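Local coordinates for protein molinate hydrolase (Gulosibacter molinativorax, PDB 4UB9) that hydrolyses the thiocarbamate herbicide molinate and is a zinc-binding member of the amidohydrolase family, at residues V98-G103 with V141-N146; P150-R155 with I168-T173. One frame throughout, in Å; residues are numbered along the deposited sequence.

Interaction 1: V98-G103 with V141-N146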
loop_
_atom_site.group_PDB
_atom_site.type_symbol
_atom_site.label_atom_id
_atom_site.label_comp_id
_atom_site.label_asym_id
_atom_site.label_seq_id
_atom_site.Cartn_x
_atom_site.Cartn_y
_atom_site.Cartn_z
ATOM N N VAL A 98 4.767 29.187 12.220
ATOM C CA VAL A 98 4.372 28.026 13.008
ATOM C C VAL A 98 3.039 27.444 12.550
ATOM O O VAL A 98 2.318 28.030 11.749
ATOM C CB VAL A 98 4.214 28.369 14.518
ATOM C CG1 VAL A 98 5.462 29.035 15.038
ATOM C CG2 VAL A 98 2.995 29.251 14.746
ATOM N N HIS A 99 2.708 26.284 13.102
ATOM C CA HIS A 99 1.404 25.655 12.901
ATOM C C HIS A 99 0.875 25.175 14.246
ATOM O O HIS A 99 1.357 24.198 14.829
ATOM C CB HIS A 99 1.513 24.518 11.921
ATOM C CG HIS A 99 2.032 24.950 10.590
ATOM N ND1 HIS A 99 3.211 24.484 10.053
ATOM C CD2 HIS A 99 1.538 25.823 9.688
ATOM C CE1 HIS A 99 3.430 25.060 8.886
ATOM N NE2 HIS A 99 2.423 25.866 8.633
ATOM N N LEU A 100 -0.150 25.866 14.709
ATOM C CA LEU A 100 -0.710 25.659 16.025
ATOM C C LEU A 100 -1.649 24.434 16.124
ATOM O O LEU A 100 -1.940 23.968 17.231
ATOM C CB LEU A 100 -1.407 26.932 16.507
ATOM C CG LEU A 100 -0.405 28.119 16.590
ATOM C CD1 LEU A 100 -1.094 29.422 16.943
ATOM C CD2 LEU A 100 0.725 27.876 17.610
ATOM N N LEU A 101 -2.126 23.947 14.970
ATOM C CA LEU A 101 -2.488 22.535 14.801
ATOM C C LEU A 101 -1.344 21.955 13.991
ATOM O O LEU A 101 -0.999 22.486 12.931
ATOM C CB LEU A 101 -3.801 22.358 14.051
ATOM C CG LEU A 101 -5.088 22.779 14.772
ATOM C CD1 LEU A 101 -6.330 22.469 13.942
ATOM C CD2 LEU A 101 -5.202 22.075 16.109
ATOM N N ASP A 102 -0.751 20.869 14.468
ATOM C CA ASP A 102 0.585 20.441 14.005
ATOM C C ASP A 102 0.595 19.829 12.617
ATOM O O ASP A 102 0.394 18.643 12.421
ATOM C CB ASP A 102 1.203 19.444 14.993
ATOM C CG ASP A 102 2.668 19.171 14.712
ATOM O OD1 ASP A 102 3.163 19.438 13.579
ATOM O OD2 ASP A 102 3.341 18.747 15.662
ATOM N N GLY A 103 0.906 20.650 11.641
ATOM C CA GLY A 103 0.834 20.232 10.244
ATOM C C GLY A 103 1.957 19.337 9.783
ATOM O O GLY A 103 1.760 18.460 8.907
ATOM N N VAL A 141 3.319 34.919 17.423
ATOM C CA VAL A 141 3.455 33.877 16.429
ATOM C C VAL A 141 2.652 34.166 15.169
ATOM O O VAL A 141 1.525 34.653 15.219
ATOM C CB VAL A 141 3.061 32.465 16.949
ATOM C CG1 VAL A 141 4.029 32.006 18.026
ATOM C CG2 VAL A 141 1.642 32.428 17.443
ATOM N N PHE A 142 3.242 33.800 14.050
ATOM C CA PHE A 142 2.596 33.898 12.740
ATOM C C PHE A 142 2.329 32.518 12.245
ATOM O O PHE A 142 3.253 31.757 11.890
ATOM C CB PHE A 142 3.484 34.664 11.785
ATOM C CG PHE A 142 3.588 36.098 12.132
ATOM C CD1 PHE A 142 2.644 37.004 11.699
ATOM C CD2 PHE A 142 4.603 36.553 12.947
ATOM C CE1 PHE A 142 2.726 38.364 12.035
ATOM C CE2 PHE A 142 4.686 37.888 13.292
ATOM C CZ PHE A 142 3.743 38.797 12.829
ATOM N N ASP A 143 1.048 32.179 12.259
ATOM C CA ASP A 143 0.564 30.867 11.841
ATOM C C ASP A 143 0.160 30.869 10.363
ATOM O O ASP A 143 -0.756 31.541 9.937
ATOM C CB ASP A 143 -0.596 30.408 12.706
ATOM C CG ASP A 143 -1.103 29.010 12.327
ATOM O OD1 ASP A 143 -1.331 28.741 11.106
ATOM O OD2 ASP A 143 -1.324 28.185 13.247
ATOM N N THR A 144 0.837 30.027 9.635
ATOM C CA THR A 144 0.909 30.067 8.176
ATOM C C THR A 144 0.027 28.993 7.498
ATOM O O THR A 144 -0.163 28.966 6.286
ATOM C CB THR A 144 2.408 29.908 7.890
ATOM O OG1 THR A 144 2.994 31.205 7.684
ATOM C CG2 THR A 144 2.697 29.042 6.840
ATOM N N TRP A 145 -0.514 28.110 8.320
ATOM C CA TRP A 145 -1.418 27.061 7.882
ATOM C C TRP A 145 -2.118 26.426 9.075
ATOM O O TRP A 145 -1.497 25.859 9.974
ATOM C CB TRP A 145 -0.731 25.937 7.095
ATOM C CG TRP A 145 -1.733 24.863 6.614
ATOM C CD1 TRP A 145 -2.561 24.950 5.541
ATOM C CD2 TRP A 145 -2.005 23.613 7.215
ATOM N NE1 TRP A 145 -3.321 23.827 5.427
ATOM C CE2 TRP A 145 -2.984 22.976 6.433
ATOM C CE3 TRP A 145 -1.498 22.954 8.322
ATOM C CZ2 TRP A 145 -3.472 21.714 6.730
ATOM C CZ3 TRP A 145 -1.979 21.712 8.624
ATOM C CH2 TRP A 145 -2.966 21.104 7.834
ATOM N N ASN A 146 -3.427 26.516 9.043
ATOM C CA ASN A 146 -4.253 26.065 10.122
ATOM C C ASN A 146 -5.679 26.046 9.627
ATOM O O ASN A 146 -5.954 26.499 8.517
ATOM C CB ASN A 146 -4.117 27.010 11.305
ATOM C CG ASN A 146 -4.379 26.323 12.635
ATOM O OD1 ASN A 146 -5.282 25.495 12.766
ATOM N ND2 ASN A 146 -3.581 26.668 13.631
#
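V98 and D143 form a parallel beta bridge, and both backbone bonds belong to V98. V98 N donates to F142 O at 3.0 Å. V98 O receives T144 N at 3.3 Å, nearly along the C=O axis. Beyond this bridge side-chain contacts join the two segments.

The D143 carboxylate does most of that work. Its CG lies anti to the backbone N (chi1 -178°), which brings the carboxylate to L100 N. OD2 accepts two bonds, both from above the carboxylate plane. L100 N gives D143 OD2 a bond of 3.0 Å, almost straight at 169°. N146 ND2 gives D143 OD2 the other, 2.7 Å. D143 OD1 uses its anti lone pair for W145 N at 3.0 Å, closing an Asx turn. An alanine at D143 would remove all three bonds and would probably loosen both the Asx turn and the hold on L100.

Packing contacts flank this network. L100 CD1 meets V141 CG2 tip to tip at 4.1 Å, while V98 crosses V141 at about a right angle. The polar oxygen N146 OD1 lies against CG and CD1 of L101. W145 CZ3 sits 3.6 Å from G103 CA, so a side chain on G103 would collide with the indole.

H99 meets W145 O with the edge of its ring. H99 CD2 is 3.0 Å from W145 O, which lies near the ring plane. H99 NE2 packs on T144 CG2. A weak bond from H99 ND1 to D373 O gives the ring another hold.

All touching residues are buried. Three donors on one carboxylate are consistent with a charged D143. That charge and W145 O could favour positive charge on H99, which lies where many amidohydrolases carry the second histidine of their HxH motif.

Interaction 2: P150-R155 with I168-T173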
loop_
_atom_site.group_PDB
_atom_site.type_symbol
_atom_site.label_atom_id
_atom_site.label_comp_id
_atom_site.label_asym_id
_atom_site.label_seq_id
_atom_site.Cartn_x
_atom_site.Cartn_y
_atom_site.Cartn_z
ATOM N N PRO A 150 -11.116 27.447 14.103
ATOM C CA PRO A 150 -10.563 27.417 15.462
ATOM C C PRO A 150 -9.413 28.375 15.672
ATOM O O PRO A 150 -9.241 28.855 16.772
ATOM C CB PRO A 150 -10.069 25.985 15.620
ATOM C CG PRO A 150 -9.967 25.436 14.249
ATOM C CD PRO A 150 -10.980 26.151 13.424
ATOM N N VAL A 151 -8.647 28.667 14.630
ATOM C CA VAL A 151 -7.573 29.624 14.789
ATOM C C VAL A 151 -8.118 31.037 15.000
ATOM O O VAL A 151 -7.559 31.824 15.749
ATOM C CB VAL A 151 -6.566 29.573 13.643
ATOM C CG1 VAL A 151 -7.036 30.337 12.427
ATOM C CG2 VAL A 151 -5.212 30.125 14.097
ATOM N N THR A 152 -9.236 31.344 14.362
ATOM C CA THR A 152 -9.929 32.622 14.573
ATOM C C THR A 152 -10.421 32.740 16.013
ATOM O O THR A 152 -10.125 33.696 16.729
ATOM C CB THR A 152 -11.154 32.759 13.642
ATOM O OG1 THR A 152 -10.710 32.739 12.298
ATOM C CG2 THR A 152 -11.908 34.062 13.877
ATOM N N ILE A 153 -11.153 31.727 16.454
ATOM C CA ILE A 153 -11.618 31.656 17.855
ATOM C C ILE A 153 -10.475 31.909 18.856
ATOM O O ILE A 153 -10.611 32.667 19.810
ATOM C CB ILE A 153 -12.258 30.309 18.171
ATOM C CG1 ILE A 153 -13.597 30.224 17.435
ATOM C CG2 ILE A 153 -12.486 30.149 19.670
ATOM C CD1 ILE A 153 -14.253 28.858 17.427
ATOM N N ALA A 154 -9.361 31.235 18.613
ATOM C CA ALA A 154 -8.224 31.235 19.539
ATOM C C ALA A 154 -7.508 32.576 19.540
ATOM O O ALA A 154 -7.149 33.086 20.595
ATOM C CB ALA A 154 -7.239 30.138 19.198
ATOM N N ARG A 155 -7.289 33.154 18.366
ATOM C CA ARG A 155 -6.599 34.435 18.367
ATOM C C ARG A 155 -7.440 35.505 19.030
ATOM O O ARG A 155 -6.902 36.348 19.740
ATOM C CB ARG A 155 -6.094 34.864 17.010
ATOM C CG ARG A 155 -6.996 35.736 16.230
ATOM C CD ARG A 155 -6.287 36.932 15.754
ATOM N NE ARG A 155 -6.512 37.122 14.343
ATOM C CZ ARG A 155 -7.672 37.370 13.724
ATOM N NH1 ARG A 155 -8.807 37.394 14.362
ATOM N NH2 ARG A 155 -7.674 37.578 12.417
ATOM N N ILE A 168 -1.409 35.799 18.253
ATOM C CA ILE A 168 -1.504 35.098 17.000
ATOM C C ILE A 168 -1.946 35.989 15.871
ATOM O O ILE A 168 -2.894 36.748 15.986
ATOM C CB ILE A 168 -2.538 33.990 17.084
ATOM C CG1 ILE A 168 -2.173 33.005 18.171
ATOM C CG2 ILE A 168 -2.622 33.236 15.750
ATOM C CD1 ILE A 168 -3.266 31.992 18.438
ATOM N N PHE A 169 -1.255 35.837 14.761
ATOM C CA PHE A 169 -1.740 36.289 13.459
ATOM C C PHE A 169 -1.700 35.121 12.488
ATOM O O PHE A 169 -0.768 34.339 12.502
ATOM C CB PHE A 169 -0.896 37.445 12.940
ATOM C CG PHE A 169 -0.907 38.613 13.851
ATOM C CD1 PHE A 169 -2.051 39.389 14.010
ATOM C CD2 PHE A 169 0.246 38.930 14.598
ATOM C CE1 PHE A 169 -2.080 40.479 14.897
ATOM C CE2 PHE A 169 0.222 39.994 15.485
ATOM C CZ PHE A 169 -0.936 40.780 15.631
ATOM N N PHE A 170 -2.711 35.033 11.622
ATOM C CA PHE A 170 -2.826 33.864 10.770
ATOM C C PHE A 170 -3.180 34.102 9.295
ATOM O O PHE A 170 -3.742 35.116 8.927
ATOM C CB PHE A 170 -3.780 32.887 11.407
ATOM C CG PHE A 170 -5.159 33.398 11.537
ATOM C CD1 PHE A 170 -5.980 33.482 10.426
ATOM C CD2 PHE A 170 -5.665 33.743 12.761
ATOM C CE1 PHE A 170 -7.287 33.942 10.558
ATOM C CE2 PHE A 170 -6.962 34.197 12.905
ATOM C CZ PHE A 170 -7.786 34.295 11.813
ATOM N N ALA A 171 -2.803 33.132 8.476
ATOM C CA ALA A 171 -3.198 33.057 7.062
ATOM C C ALA A 171 -4.489 32.323 6.842
ATOM O O ALA A 171 -5.122 32.467 5.799
ATOM C CB ALA A 171 -2.138 32.329 6.253
ATOM N N GLY A 172 -4.810 31.443 7.768
ATOM C CA GLY A 172 -5.839 30.407 7.560
ATOM C C GLY A 172 -5.214 29.271 6.772
ATOM O O GLY A 172 -4.198 28.695 7.169
ATOM N N THR A 173 -5.756 29.008 5.597
ATOM C CA THR A 173 -5.211 27.921 4.756
ATOM C C THR A 173 -4.198 28.427 3.740
ATOM O O THR A 173 -3.918 29.603 3.631
ATOM C CB THR A 173 -6.309 27.144 4.041
ATOM O OG1 THR A 173 -5.769 25.945 3.487
ATOM C CG2 THR A 173 -6.946 27.974 2.937
#
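D237 OD2, outside both segments, is gripped twice: R155 NE of the helix makes a salt bridge to it, and F170 N of the strand a hydrogen bond. R155 NH2 adds a weak bond to G235 O. The charge of R155 is thus held beside the strand.

The R155 chain bends at chi2 and chi3 and lays one guanidinium face over F170 CE2, off centre. The planes are 21° apart, and R155 NE is 3.3 Å from F170 CE2. I168 O lies at the guanidinium edge, in its plane, and R155 CD is 3.4 Å from that oxygen.

F170 CG takes the crowded position between backbone N and carbonyl carbon (chi1 63°). V151 CG1 stands over the ring centre, 3.6 Å from the F170 centroid, in a CH-pi contact. T152 OG1, bonded to L148 O, comes within 3.3 Å of F170 CZ. Nearer the strand start, R155 CB packs on I168 CB at 3.7 Å.

The contact lies in the beta-alpha-beta unit 138-143, 148-159, 167-170, consistent with the family's TIM-barrel clan. Helix segment 150-155 runs nearly antiparallel to strand 168-170, at 152°, with axes 8.7 Å apart. Helix 122-135 packs through I126 on P150 and A154.

How the interactions relate
The centres of the two interactions are about 8 Å apart. They share one sheet, in which strands 138-143 and 167-170 are parallel neighbours. D143 N probably bonds to F169 O at 2.8 Å, and N146 N to G172 O at 3.0 Å. D143 thus serves both contacts: its carboxylate grips 98-103, while its backbone N reaches 168-173. Interaction 1 lies on the zinc side. The H99 side chain is about 6 Å from the zinc ion, and that of T144 about 7 Å from the side chain of the zinc ligand H282. Interaction 2 lies away from the metal and joins the next helix to the sheet.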